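Local coordinates for hypothetical protein TM1631 (Thermotoga maritima, PDB 1VPQ) that is of unknown function but belongs to the DUF72 family, which is grouped with the TIM-barrel proteins, at residues D198-R203 against R241-T246; P149-V154 against G174-V179; M13-T18 against E245-F250. All blocks are in the same frame, centred on the assembly; numbering follows the deposited sequence.

Contact 1: residues D198-R203 against R241-T246; sequences DYAYFR and RRVKET. With SO4 (sulfate ion), chain B.
A200 and T246 are paired in parallel between the strands 199-204 and 245-250, and here the contact is tight. A200 CB lies 3.5 Å from T246 OG1, and the small alanine lets the two backbones come close. T246 CG2, anti to the backbone N, reaches the ring edge of F202, near its plane, with 3.5 Å between CG2 and F202 CE1. Helix 226-240 covers this apolar face through V236. Beside it, V243 packs against the D198 backbone, its CB 3.5 Å from D198 O.

The two strands, joined through helix 226-240, are parallel neighbours in the sheet of a TIM-type barrel. A200 N bonds to E245 O at 3.2 Å and K244 N to D198 O at 2.9 Å. On the opposite face the Y199 ring takes K244 CG over one face and E245 CB at its edge, so a lysine's aliphatic stem serves as apolar cover for the ring.

The contact loosens toward solvent. The K244 chain bends at its end (chi4 62°) and places NZ 3.3 Å from D198 OD2, forming a salt bridge. At the C-terminal end of strand 199-204, R203 binds a sulfate, NH2 to O4 at 3.0 Å; the ion probably came from the crystallisation liquor. E54 and E155 also pair with R203. Because R203, K84 and R157, with the Y220 hydroxyl, hold the sulfate, the site is consistent with anion binding, whereas the D198-K244 salt bridge is long, its hydrogen bond weak, on the solvent side of the contact.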
loop_
_atom_site.group_PDB
_atom_site.type_symbol
_atom_site.label_atom_id
_atom_site.label_comp_id
_atom_site.label_asym_id
_atom_site.label_seq_id
_atom_site.Cartn_x
_atom_site.Cartn_y
_atom_site.Cartn_z
ATOM N N ASP A 198 8.753 6.932 -12.358
ATOM C CA ASP A 198 7.650 7.467 -13.157
ATOM C C ASP A 198 6.304 6.940 -12.656
ATOM O O ASP A 198 5.332 6.864 -13.417
ATOM C CB ASP A 198 7.853 7.155 -14.649
ATOM C CG ASP A 198 7.988 5.659 -14.944
ATOM O OD1 ASP A 198 8.158 4.859 -14.002
ATOM O OD2 ASP A 198 7.940 5.286 -16.131
ATOM N N TYR A 199 6.269 6.582 -11.371
ATOM C CA TYR A 199 5.037 6.299 -10.645
ATOM C C TYR A 199 5.112 6.897 -9.243
ATOM O O TYR A 199 6.190 6.970 -8.646
ATOM C CB TYR A 199 4.789 4.788 -10.561
ATOM C CG TYR A 199 4.519 4.187 -11.915
ATOM C CD1 TYR A 199 3.248 4.232 -12.468
ATOM C CD2 TYR A 199 5.544 3.609 -12.663
ATOM C CE1 TYR A 199 2.994 3.701 -13.730
ATOM C CE2 TYR A 199 5.302 3.073 -13.930
ATOM C CZ TYR A 199 4.023 3.124 -14.455
ATOM O OH TYR A 199 3.759 2.600 -15.705
ATOM N N ALA A 200 3.968 7.356 -8.743
ATOM C CA ALA A 200 3.829 7.755 -7.335
ATOM C C ALA A 200 2.954 6.747 -6.609
ATOM O O ALA A 200 2.066 6.139 -7.204
ATOM C CB ALA A 200 3.235 9.140 -7.214
ATOM N N TYR A 201 3.221 6.590 -5.318
ATOM C CA TYR A 201 2.508 5.657 -4.468
ATOM C C TYR A 201 2.313 6.323 -3.109
ATOM O O TYR A 201 3.292 6.668 -2.457
ATOM C CB TYR A 201 3.322 4.370 -4.330
ATOM C CG TYR A 201 2.548 3.135 -3.875
ATOM C CD1 TYR A 201 1.967 3.063 -2.609
ATOM C CD2 TYR A 201 2.430 2.030 -4.706
ATOM C CE1 TYR A 201 1.283 1.916 -2.196
ATOM C CE2 TYR A 201 1.756 0.893 -4.308
ATOM C CZ TYR A 201 1.188 0.832 -3.051
ATOM O OH TYR A 201 0.511 -0.311 -2.666
ATOM N N PHE A 202 1.063 6.511 -2.687
ATOM C CA PHE A 202 0.773 7.128 -1.387
ATOM C C PHE A 202 0.123 6.131 -0.467
ATOM O O PHE A 202 -0.765 5.398 -0.892
ATOM C CB PHE A 202 -0.184 8.308 -1.529
ATOM C CG PHE A 202 0.372 9.439 -2.316
ATOM C CD1 PHE A 202 0.474 9.351 -3.703
ATOM C CD2 PHE A 202 0.788 10.600 -1.684
ATOM C CE1 PHE A 202 0.993 10.407 -4.447
ATOM C CE2 PHE A 202 1.308 11.656 -2.420
ATOM C CZ PHE A 202 1.409 11.557 -3.808
ATOM N N ARG A 203 0.537 6.131 0.798
ATOM C CA ARG A 203 -0.141 5.339 1.819
ATOM C C ARG A 203 -0.475 6.195 3.041
ATOM O O ARG A 203 0.404 6.819 3.607
ATOM C CB ARG A 203 0.704 4.133 2.212
ATOM C CG ARG A 203 0.909 3.134 1.073
ATOM C CD ARG A 203 1.489 1.835 1.593
ATOM N NE ARG A 203 0.482 0.971 2.207
ATOM C CZ ARG A 203 0.664 0.231 3.301
ATOM N NH1 ARG A 203 1.801 0.266 3.973
ATOM N NH2 ARG A 203 -0.324 -0.530 3.749
ATOM N N ARG A 241 0.939 14.745 -12.038
ATOM C CA ARG A 241 1.347 15.396 -13.292
ATOM C C ARG A 241 2.779 15.047 -13.744
ATOM O O ARG A 241 3.121 15.141 -14.928
ATOM C CB ARG A 241 1.210 16.911 -13.125
ATOM C CG ARG A 241 -0.236 17.376 -12.891
ATOM C CD ARG A 241 -0.296 18.705 -12.138
ATOM N N ARG A 242 3.614 14.664 -12.790
ATOM C CA ARG A 242 4.997 14.294 -13.051
ATOM C C ARG A 242 5.188 12.801 -13.360
ATOM O O ARG A 242 6.300 12.384 -13.670
ATOM C CB ARG A 242 5.862 14.681 -11.844
ATOM N N VAL A 243 4.122 11.999 -13.278
ATOM C CA VAL A 243 4.240 10.535 -13.402
ATOM C C VAL A 243 3.170 9.914 -14.305
ATOM O O VAL A 243 2.170 10.558 -14.631
ATOM C CB VAL A 243 4.218 9.854 -12.020
ATOM C CG1 VAL A 243 5.399 10.334 -11.174
ATOM C CG2 VAL A 243 2.908 10.106 -11.300
ATOM N N LYS A 244 3.400 8.667 -14.718
ATOM C CA LYS A 244 2.463 7.955 -15.602
ATOM C C LYS A 244 1.161 7.674 -14.850
ATOM O O LYS A 244 0.075 7.932 -15.369
ATOM C CB LYS A 244 3.032 6.621 -16.104
ATOM C CG LYS A 244 4.455 6.634 -16.631
ATOM C CD LYS A 244 4.668 7.638 -17.742
ATOM C CE LYS A 244 6.109 7.582 -18.266
ATOM N NZ LYS A 244 6.430 6.262 -18.860
ATOM N N GLU A 245 1.291 7.135 -13.633
ATOM C CA GLU A 245 0.145 6.819 -12.771
ATOM C C GLU A 245 0.495 6.998 -11.298
ATOM O O GLU A 245 1.661 6.905 -10.913
ATOM C CB GLU A 245 -0.331 5.383 -12.992
ATOM C CG GLU A 245 -1.029 5.142 -14.322
ATOM C CD GLU A 245 -1.128 3.676 -14.694
ATOM O OE1 GLU A 245 -1.031 2.808 -13.805
ATOM O OE2 GLU A 245 -1.298 3.392 -15.900
ATOM N N THR A 246 -0.531 7.247 -10.486
ATOM C CA THR A 246 -0.384 7.435 -9.041
ATOM C C THR A 246 -1.359 6.506 -8.337
ATOM O O THR A 246 -2.523 6.417 -8.731
ATOM C CB THR A 246 -0.687 8.898 -8.623
ATOM O OG1 THR A 246 0.331 9.771 -9.125
ATOM C CG2 THR A 246 -0.752 9.047 -7.109
HETATM S S SO4 B . 1.211 -1.094 7.408
HETATM O O1 SO4 B . 2.336 -0.276 6.962
HETATM O O2 SO4 B . 1.665 -2.113 8.346
HETATM O O3 SO4 B . 0.251 -0.222 8.067
HETATM O O4 SO4 B . 0.618 -1.766 6.257
#

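Contact 2: residues P149-V154 against G174-V179; sequences PYELAV and GITFVV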
loop_
_atom_site.group_PDB
_atom_site.type_symbol
_atom_site.label_atom_id
_atom_site.label_comp_id
_atom_site.label_asym_id
_atom_site.label_seq_id
_atom_site.Cartn_x
_atom_site.Cartn_y
_atom_site.Cartn_z
ATOM N N PRO A 149 12.312 -8.439 -10.806
ATOM C CA PRO A 149 12.430 -7.553 -11.977
ATOM C C PRO A 149 11.173 -6.773 -12.404
ATOM O O PRO A 149 11.148 -6.250 -13.516
ATOM C CB PRO A 149 12.795 -8.535 -13.092
ATOM C CG PRO A 149 12.009 -9.749 -12.744
ATOM C CD PRO A 149 11.965 -9.811 -11.220
ATOM N N TYR A 150 10.152 -6.693 -11.558
ATOM C CA TYR A 150 8.919 -6.006 -11.926
ATOM C C TYR A 150 8.718 -4.775 -11.064
ATOM O O TYR A 150 9.505 -4.511 -10.164
ATOM C CB TYR A 150 7.727 -6.956 -11.815
ATOM C CG TYR A 150 7.915 -8.196 -12.645
ATOM C CD1 TYR A 150 8.080 -8.106 -14.020
ATOM C CD2 TYR A 150 7.958 -9.451 -12.061
ATOM C CE1 TYR A 150 8.272 -9.226 -14.796
ATOM C CE2 TYR A 150 8.148 -10.590 -12.835
ATOM C CZ TYR A 150 8.303 -10.465 -14.201
ATOM O OH TYR A 150 8.491 -11.578 -14.975
ATOM N N GLU A 151 7.664 -4.019 -11.350
ATOM C CA GLU A 151 7.427 -2.750 -10.674
ATOM C C GLU A 151 7.450 -2.915 -9.151
ATOM O O GLU A 151 6.631 -3.633 -8.591
ATOM C CB GLU A 151 6.104 -2.125 -11.135
ATOM C CG GLU A 151 6.158 -1.466 -12.513
ATOM C CD GLU A 151 6.908 -0.140 -12.536
ATOM O OE1 GLU A 151 7.356 0.323 -11.468
ATOM O OE2 GLU A 151 7.059 0.444 -13.635
ATOM N N LEU A 152 8.403 -2.229 -8.517
ATOM C CA LEU A 152 8.625 -2.283 -7.074
ATOM C C LEU A 152 8.529 -0.900 -6.417
ATOM O O LEU A 152 8.973 0.102 -6.984
ATOM C CB LEU A 152 10.010 -2.879 -6.786
ATOM C CG LEU A 152 10.320 -3.245 -5.332
ATOM C CD1 LEU A 152 9.425 -4.371 -4.840
ATOM C CD2 LEU A 152 11.776 -3.623 -5.165
ATOM N N ALA A 153 7.933 -0.876 -5.223
ATOM C CA ALA A 153 7.844 0.316 -4.380
ATOM C C ALA A 153 8.228 -0.018 -2.951
ATOM O O ALA A 153 7.938 -1.117 -2.455
ATOM C CB ALA A 153 6.438 0.917 -4.410
ATOM N N VAL A 154 8.889 0.939 -2.295
ATOM C CA VAL A 154 9.374 0.752 -0.921
ATOM C C VAL A 154 8.898 1.868 0.025
ATOM O O VAL A 154 8.936 3.060 -0.316
ATOM C CB VAL A 154 10.939 0.622 -0.871
ATOM C CG1 VAL A 154 11.457 0.726 0.571
ATOM C CG2 VAL A 154 11.402 -0.708 -1.490
ATOM N N GLY A 174 15.521 2.381 -9.710
ATOM C CA GLY A 174 14.144 2.403 -10.222
ATOM C C GLY A 174 13.107 1.840 -9.261
ATOM O O GLY A 174 12.188 1.119 -9.666
ATOM N N ILE A 175 13.260 2.161 -7.982
ATOM C CA ILE A 175 12.280 1.781 -6.966
ATOM C C ILE A 175 11.383 2.974 -6.665
ATOM O O ILE A 175 11.861 4.062 -6.364
ATOM C CB ILE A 175 12.947 1.298 -5.675
ATOM C CG1 ILE A 175 13.826 0.072 -5.962
ATOM C CG2 ILE A 175 11.885 0.959 -4.620
ATOM C CD1 ILE A 175 14.831 -0.257 -4.869
ATOM N N THR A 176 10.077 2.757 -6.766
ATOM C CA THR A 176 9.093 3.795 -6.509
ATOM C C THR A 176 9.010 4.074 -4.997
ATOM O O THR A 176 8.903 3.157 -4.175
ATOM C CB THR A 176 7.714 3.390 -7.088
ATOM O OG1 THR A 176 7.799 3.326 -8.523
ATOM C CG2 THR A 176 6.615 4.370 -6.680
ATOM N N PHE A 177 9.081 5.356 -4.651
ATOM C CA PHE A 177 9.032 5.804 -3.267
ATOM C C PHE A 177 7.587 5.889 -2.753
ATOM O O PHE A 177 6.736 6.541 -3.366
ATOM C CB PHE A 177 9.723 7.169 -3.131
ATOM C CG PHE A 177 9.606 7.759 -1.762
ATOM C CD1 PHE A 177 10.292 7.197 -0.691
ATOM C CD2 PHE A 177 8.792 8.855 -1.531
ATOM C CE1 PHE A 177 10.181 7.727 0.575
ATOM C CE2 PHE A 177 8.673 9.386 -0.269
ATOM C CZ PHE A 177 9.359 8.821 0.787
ATOM N N VAL A 178 7.317 5.222 -1.629
ATOM C CA VAL A 178 6.012 5.298 -0.986
ATOM C C VAL A 178 5.910 6.550 -0.125
ATOM O O VAL A 178 6.552 6.654 0.921
ATOM C CB VAL A 178 5.735 4.066 -0.127
ATOM C CG1 VAL A 178 4.406 4.209 0.619
ATOM C CG2 VAL A 178 5.701 2.830 -1.005
ATOM N N VAL A 179 5.101 7.501 -0.576
ATOM C CA VAL A 179 4.850 8.726 0.184
ATOM C C VAL A 179 3.843 8.381 1.278
ATOM O O VAL A 179 2.722 7.979 0.987
ATOM C CB VAL A 179 4.280 9.859 -0.690
ATOM C CG1 VAL A 179 4.016 11.106 0.161
ATOM C CG2 VAL A 179 5.218 10.179 -1.855
HETATM O O HOH W 1 10.338 -1.273 -10.129
#
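V154 and I175 meet methyl to methyl, CG2 of each 3.6 Å apart, on side chains that run at a slant to one another. V154 holds CG1 anti to its backbone N (chi1 168°), which leaves CG2 beside that nitrogen and turned to the isoleucine. I175 spreads its two branches over two partners: CG2 takes V154, while CG1 lies 4.3 Å from L152 CD2. Branched aliphatic residues suit this buried layer because each offers methyls in more than one direction.

The other face of the sheet carries A153, T176 and V178. A153 CB stands 3.9 Å from T176 CB and 4.0 Å from V178 CG2; the alanine's one methyl touches both. T176 turns OG1 to T197, so its polar end is satisfied while its carbon side meets the alanine; M122 of the next strand packs against both.

The two strands belong to a beta-alpha-beta unit, strand 152-155, helix 164-173 and strand 176-181, in which the helix crosses over and leaves the strands parallel neighbours, the repeating element of TIM barrels. G174, with positive phi, ends the helix and turns the chain into the second strand. The short segments 152-154 and 176-179 are inclined at 42°, in keeping with the twist of a barrel sheet.

The backbone ladder begins at T176 N, which donates to L152 O at 2.9 Å. V154 N then bonds to T176 O, also at 2.9 Å, and V178 N to V154 O at 3.0 Å. Ahead of this ladder a water links L152 N of the first strand to G174 O in the turn before the second, accepting from L152 N at 2.7 Å and donating to G174 O.

Contact 3: residues M13-T18 against E245-F250; sequences MVYVGT and ETYVFF
M13 O is gripped by two donors, T246 N at 3.1 Å and a water at 2.9 Å, and the same water also bonds to T246 OG1. The water thus bridges the M13 carbonyl and the threonine hydroxyl. The ladder continues with Y15 N to T246 O and V248 N to Y15 O, each 2.8 Å. G17 N to V248 O and F250 N to G17 O carry it on.

Strand 13-18 is the first and strand 245-250 the last of an eight-stranded parallel sheet. Their pairing, together with a backbone bond from T18 to E54 on strand 52-55, fits the closure of a TIM-type barrel, with Y15, Y247 and F249 all touching I52.

On this inner face Y15 and Y247 lie side by side, pointing the same way, Y15 CD1 3.7 Å from Y247 CE1 and the ring planes inclined at 35°. Both have CG beside the backbone N, which sends the two side chains off their strands in the same sense. E245 crosses the end of Y15: its CG touches the ring edge, and its carboxylate is turned 60° from the ring. Y247 OH donates to E245 OE1 at 2.6 Å, and K121 forms a salt bridge to that same oxygen, which would be expected to offset its negative charge. G17 has no side chain, and F249 CD1 comes near T18 O.

The outer face is largely apolar. V14 CG1 meets V248 CG2 at 4.0 Å, V14 CG2 lies beside T246 CB, and V16 CG2 approaches the edge of the F250 ring, all under helices 226-240 and 257-270.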
loop_
_atom_site.group_PDB
_atom_site.type_symbol
_atom_site.label_atom_id
_atom_site.label_comp_id
_atom_site.label_asym_id
_atom_site.label_seq_id
_atom_site.Cartn_x
_atom_site.Cartn_y
_atom_site.Cartn_z
ATOM N N MET A 13 -3.304 9.243 -14.799
ATOM C CA MET A 13 -4.349 8.635 -13.990
ATOM C C MET A 13 -3.976 8.603 -12.503
ATOM O O MET A 13 -2.821 8.386 -12.156
ATOM C CB MET A 13 -4.570 7.206 -14.490
ATOM C CG MET A 13 -5.797 6.492 -13.945
ATOM S SD MET A 13 -7.357 6.891 -14.747
ATOM C CE MET A 13 -6.906 6.802 -16.494
ATOM N N VAL A 14 -4.956 8.828 -11.630
ATOM C CA VAL A 14 -4.782 8.580 -10.201
ATOM C C VAL A 14 -5.772 7.500 -9.767
ATOM O O VAL A 14 -6.958 7.627 -10.020
ATOM C CB VAL A 14 -4.996 9.852 -9.366
ATOM C CG1 VAL A 14 -5.029 9.523 -7.882
ATOM C CG2 VAL A 14 -3.911 10.873 -9.658
ATOM N N TYR A 15 -5.274 6.439 -9.135
ATOM C CA TYR A 15 -6.130 5.364 -8.597
ATOM C C TYR A 15 -6.184 5.406 -7.076
ATOM O O TYR A 15 -5.191 5.116 -6.407
ATOM C CB TYR A 15 -5.612 3.977 -8.991
ATOM C CG TYR A 15 -5.495 3.718 -10.468
ATOM C CD1 TYR A 15 -4.409 4.197 -11.191
ATOM C CD2 TYR A 15 -6.452 2.962 -11.139
ATOM C CE1 TYR A 15 -4.280 3.945 -12.553
ATOM C CE2 TYR A 15 -6.342 2.710 -12.499
ATOM C CZ TYR A 15 -5.251 3.200 -13.205
ATOM O OH TYR A 15 -5.133 2.950 -14.565
ATOM N N VAL A 16 -7.346 5.741 -6.533
ATOM C CA VAL A 16 -7.553 5.673 -5.083
ATOM C C VAL A 16 -8.339 4.407 -4.689
ATOM O O VAL A 16 -9.311 4.012 -5.352
ATOM C CB VAL A 16 -8.217 6.956 -4.510
ATOM C CG1 VAL A 16 -9.555 7.238 -5.178
ATOM C CG2 VAL A 16 -8.381 6.867 -2.972
ATOM N N GLY A 17 -7.883 3.779 -3.609
ATOM C CA GLY A 17 -8.570 2.655 -2.998
ATOM C C GLY A 17 -8.181 2.522 -1.537
ATOM O O GLY A 17 -7.670 3.467 -0.935
ATOM N N THR A 18 -8.438 1.344 -0.972
ATOM C CA THR A 18 -8.105 1.037 0.419
ATOM C C THR A 18 -7.176 -0.176 0.532
ATOM O O THR A 18 -6.982 -0.926 -0.426
ATOM C CB THR A 18 -9.366 0.724 1.226
ATOM O OG1 THR A 18 -10.113 -0.275 0.527
ATOM C CG2 THR A 18 -10.227 1.984 1.425
ATOM N N GLU A 245 1.291 7.135 -13.633
ATOM C CA GLU A 245 0.145 6.819 -12.771
ATOM C C GLU A 245 0.495 6.998 -11.298
ATOM O O GLU A 245 1.661 6.905 -10.913
ATOM C CB GLU A 245 -0.331 5.383 -12.992
ATOM C CG GLU A 245 -1.029 5.142 -14.322
ATOM C CD GLU A 245 -1.128 3.676 -14.694
ATOM O OE1 GLU A 245 -1.031 2.808 -13.805
ATOM O OE2 GLU A 245 -1.298 3.392 -15.900
ATOM N N THR A 246 -0.531 7.247 -10.486
ATOM C CA THR A 246 -0.384 7.435 -9.041
ATOM C C THR A 246 -1.359 6.506 -8.337
ATOM O O THR A 246 -2.523 6.417 -8.731
ATOM C CB THR A 246 -0.687 8.898 -8.623
ATOM O OG1 THR A 246 0.331 9.771 -9.125
ATOM C CG2 THR A 246 -0.752 9.047 -7.109
ATOM N N TYR A 247 -0.882 5.822 -7.299
ATOM C CA TYR A 247 -1.698 4.882 -6.532
ATOM C C TYR A 247 -1.802 5.364 -5.101
ATOM O O TYR A 247 -0.795 5.537 -4.423
ATOM C CB TYR A 247 -1.104 3.469 -6.581
ATOM C CG TYR A 247 -0.656 3.094 -7.967
ATOM C CD1 TYR A 247 -1.578 2.934 -8.998
ATOM C CD2 TYR A 247 0.694 2.933 -8.262
ATOM C CE1 TYR A 247 -1.166 2.621 -10.282
ATOM C CE2 TYR A 247 1.111 2.617 -9.538
ATOM C CZ TYR A 247 0.180 2.462 -10.547
ATOM O OH TYR A 247 0.607 2.146 -11.830
ATOM N N VAL A 248 -3.027 5.568 -4.643
ATOM C CA VAL A 248 -3.275 6.160 -3.339
ATOM C C VAL A 248 -4.125 5.190 -2.532
ATOM O O VAL A 248 -5.222 4.828 -2.947
ATOM C CB VAL A 248 -4.009 7.513 -3.479
ATOM C CG1 VAL A 248 -4.169 8.187 -2.128
ATOM C CG2 VAL A 248 -3.274 8.445 -4.466
ATOM N N PHE A 249 -3.615 4.755 -1.389
ATOM C CA PHE A 249 -4.356 3.815 -0.538
ATOM C C PHE A 249 -4.497 4.355 0.870
ATOM O O PHE A 249 -3.554 4.946 1.398
ATOM C CB PHE A 249 -3.660 2.450 -0.504
ATOM C CG PHE A 249 -3.526 1.813 -1.856
ATOM C CD1 PHE A 249 -4.561 1.053 -2.388
ATOM C CD2 PHE A 249 -2.374 1.989 -2.612
ATOM C CE1 PHE A 249 -4.448 0.478 -3.645
ATOM C CE2 PHE A 249 -2.257 1.412 -3.877
ATOM C CZ PHE A 249 -3.302 0.655 -4.384
ATOM N N PHE A 250 -5.680 4.139 1.460
ATOM C CA PHE A 250 -5.985 4.505 2.853
ATOM C C PHE A 250 -5.979 3.268 3.724
ATOM O O PHE A 250 -6.644 2.280 3.415
ATOM C CB PHE A 250 -7.362 5.164 2.970
ATOM C CG PHE A 250 -7.378 6.607 2.589
ATOM C CD1 PHE A 250 -7.382 6.981 1.253
ATOM C CD2 PHE A 250 -7.387 7.591 3.561
ATOM C CE1 PHE A 250 -7.398 8.310 0.888
ATOM C CE2 PHE A 250 -7.404 8.925 3.206
ATOM C CZ PHE A 250 -7.411 9.283 1.857
HETATM O O HOH W 2 -0.341 9.977 -12.222
#

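From the N terminus, strand 13-18 opens contact 3, which is completed only at 245-250, after nearly the whole chain has gone round the barrel. Within that span the segments 149-154 and 174-179 form contact 2, a short loop closed by one helical crossover. Contact 1 then opens at 198-203, after contact 2 has closed, and ends at 241-246 beyond helix 226-240, so the two follow in series without crossing. E245 and T246 belong to both contacts 1 and 3, making strand 245-250 the common member. Strand 199-204 bonds with strand 176-181, so contact 2 joins contact 1 in one continuous sheet, whereas contacts 2 and 3 do not touch.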